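Local coordinates for rhamnose ABC transporter, periplasmic rhamnose-binding protein (Kribbella flavida, PDB 4KVF) that probably binds a carbohydrate, most likely rhamnose, outside the cell membrane and delivers it to an ABC transporter for uptake, at residues Leu45-Asn50 with Val101-Asp106. Residues are numbered along the deposited sequence; the frame is centred on the assembly and turned at random.
Sequences LPKQLN and VVAAND
Lys47 lays its aliphatic chain across the end of Asn105, whose amide oxygen sits against the methylenes in van der Waals contact, not as a hydrogen bond: Lys47 CG lies 3.2 Å from Asn105 OD1. The first torsion of Lys47 sets its CG anti to the carbonyl carbon (chi1 -61°), and there Lys47 CG rests 3.7 Å from Ala103 CB. Beyond it the extended chain carries Lys47 CE to 3.6 Å from Ala104 O and the amine on to its hydrogen-bond partner, Ser129 OG. The backbones pair in parallel register, Leu45 opposite Val102: Leu45 N donates to Val101 O at 2.7 Å, and Leu45 O accepts from Ala103 N at 3.0 Å, so Leu45 bonds with Val101 on strand 99-102 and with Ala103 just beyond its end. This is the end of two adjacent strands, 41-45 and 99-102, in the parallel sheet of a periplasmic binding protein lobe, where the chains leave the strands as loops. An alanine in place of Lys47 would probably leave Ser129 OG without its amine partner and strip the methylenes from the methyl of Ala103 and from Asn105 OD1. Leu45 and Val102 project together from the same face of the sheet, flank to flank, and Leu45 CD2 meets Val102 CG2 at 4.0 Å. Leu45 also packs against Tyr88 and Ile89 of helix 85-94, whereas Ala103 touches Phe127 of strand 123-127.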
loop_
_atom_site.group_PDB
_atom_site.type_symbol
_atom_site.label_atom_id
_atom_site.label_comp_id
_atom_site.label_asym_id
_atom_site.label_seq_id
_atom_site.Cartn_x
_atom_site.Cartn_y
_atom_site.Cartn_z
ATOM N N LEU A 45 2.570 15.129 4.442
ATOM C CA LEU A 45 3.097 15.522 3.131
ATOM C C LEU A 45 3.061 14.300 2.230
ATOM O O LEU A 45 4.049 13.546 2.138
ATOM C CB LEU A 45 4.543 16.035 3.253
ATOM C CG LEU A 45 5.325 16.390 1.975
ATOM C CD1 LEU A 45 4.508 17.268 1.044
ATOM C CD2 LEU A 45 6.628 17.092 2.355
ATOM N N PRO A 46 1.927 14.101 1.553
ATOM C CA PRO A 46 1.807 12.990 0.606
ATOM C C PRO A 46 2.588 13.294 -0.671
ATOM O O PRO A 46 3.142 14.385 -0.805
ATOM C CB PRO A 46 0.307 12.942 0.333
ATOM C CG PRO A 46 -0.123 14.383 0.439
ATOM C CD PRO A 46 0.745 14.990 1.525
ATOM N N LYS A 47 2.641 12.337 -1.593
ATOM C CA LYS A 47 3.303 12.562 -2.876
ATOM C C LYS A 47 2.593 13.627 -3.711
ATOM O O LYS A 47 3.239 14.485 -4.310
ATOM C CB LYS A 47 3.411 11.254 -3.659
ATOM C CG LYS A 47 4.223 10.201 -2.925
ATOM C CD LYS A 47 4.594 9.047 -3.834
ATOM C CE LYS A 47 5.820 8.334 -3.304
ATOM N NZ LYS A 47 6.106 7.099 -4.089
ATOM N N GLN A 48 1.264 13.561 -3.751
ATOM C CA GLN A 48 0.457 14.560 -4.451
ATOM C C GLN A 48 -0.856 14.817 -3.723
ATOM O O GLN A 48 -1.554 13.877 -3.340
ATOM C CB GLN A 48 0.162 14.125 -5.892
ATOM C CG GLN A 48 1.315 14.312 -6.868
ATOM C CD GLN A 48 0.858 14.364 -8.322
ATOM O OE1 GLN A 48 -0.263 14.780 -8.620
ATOM N NE2 GLN A 48 1.731 13.941 -9.235
ATOM N N LEU A 49 -1.186 16.092 -3.532
ATOM C CA LEU A 49 -2.474 16.469 -2.958
ATOM C C LEU A 49 -3.592 16.274 -3.976
ATOM O O LEU A 49 -3.346 16.255 -5.184
ATOM C CB LEU A 49 -2.457 17.933 -2.504
ATOM C CG LEU A 49 -1.677 18.261 -1.232
ATOM C CD1 LEU A 49 -1.849 19.728 -0.824
ATOM C CD2 LEU A 49 -2.147 17.338 -0.137
ATOM N N ASN A 50 -4.816 16.111 -3.477
ATOM C CA ASN A 50 -6.023 16.186 -4.301
ATOM C C ASN A 50 -6.240 15.077 -5.337
ATOM O O ASN A 50 -6.529 15.345 -6.502
ATOM C CB ASN A 50 -6.149 17.574 -4.946
ATOM C CG ASN A 50 -6.303 18.679 -3.914
ATOM O OD1 ASN A 50 -5.524 19.637 -3.886
ATOM N ND2 ASN A 50 -7.311 18.545 -3.053
ATOM N N VAL A 101 4.916 13.584 8.718
ATOM C CA VAL A 101 4.577 12.317 8.080
ATOM C C VAL A 101 4.664 12.513 6.569
ATOM O O VAL A 101 3.888 13.276 5.975
ATOM C CB VAL A 101 3.152 11.887 8.468
ATOM C CG1 VAL A 101 2.823 10.541 7.851
ATOM C CG2 VAL A 101 3.042 11.821 9.980
ATOM N N VAL A 102 5.610 11.827 5.934
ATOM C CA VAL A 102 5.926 12.145 4.545
ATOM C C VAL A 102 6.070 10.902 3.657
ATOM O O VAL A 102 6.679 9.900 4.051
ATOM C CB VAL A 102 7.211 13.016 4.476
ATOM C CG1 VAL A 102 8.365 12.344 5.232
ATOM C CG2 VAL A 102 7.598 13.316 3.028
ATOM N N ALA A 103 5.513 10.976 2.455
ATOM C CA ALA A 103 5.706 9.916 1.469
ATOM C C ALA A 103 6.797 10.402 0.530
ATOM O O ALA A 103 6.551 11.238 -0.329
ATOM C CB ALA A 103 4.414 9.648 0.695
ATOM N N ALA A 104 8.007 9.890 0.719
ATOM C CA ALA A 104 9.164 10.378 -0.037
ATOM C C ALA A 104 9.174 9.958 -1.504
ATOM O O ALA A 104 9.123 8.769 -1.827
ATOM C CB ALA A 104 10.472 9.927 0.668
ATOM N N ASN A 105 9.249 10.931 -2.412
ATOM C CA ASN A 105 9.335 10.621 -3.834
ATOM C C ASN A 105 10.695 10.058 -4.219
ATOM O O ASN A 105 10.803 9.209 -5.100
ATOM C CB ASN A 105 9.037 11.861 -4.677
ATOM C CG ASN A 105 7.571 12.240 -4.651
ATOM O OD1 ASN A 105 6.702 11.375 -4.516
ATOM N ND2 ASN A 105 7.287 13.533 -4.786
ATOM N N ASP A 106 11.728 10.556 -3.545
ATOM C CA ASP A 106 13.093 10.073 -3.720
ATOM C C ASP A 106 13.649 9.786 -2.336
ATOM O O ASP A 106 13.483 10.591 -1.430
ATOM C CB ASP A 106 13.959 11.123 -4.418
ATOM C CG ASP A 106 15.389 10.658 -4.598
ATOM O OD1 ASP A 106 15.635 9.879 -5.531
ATOM O OD2 ASP A 106 16.262 11.057 -3.793
#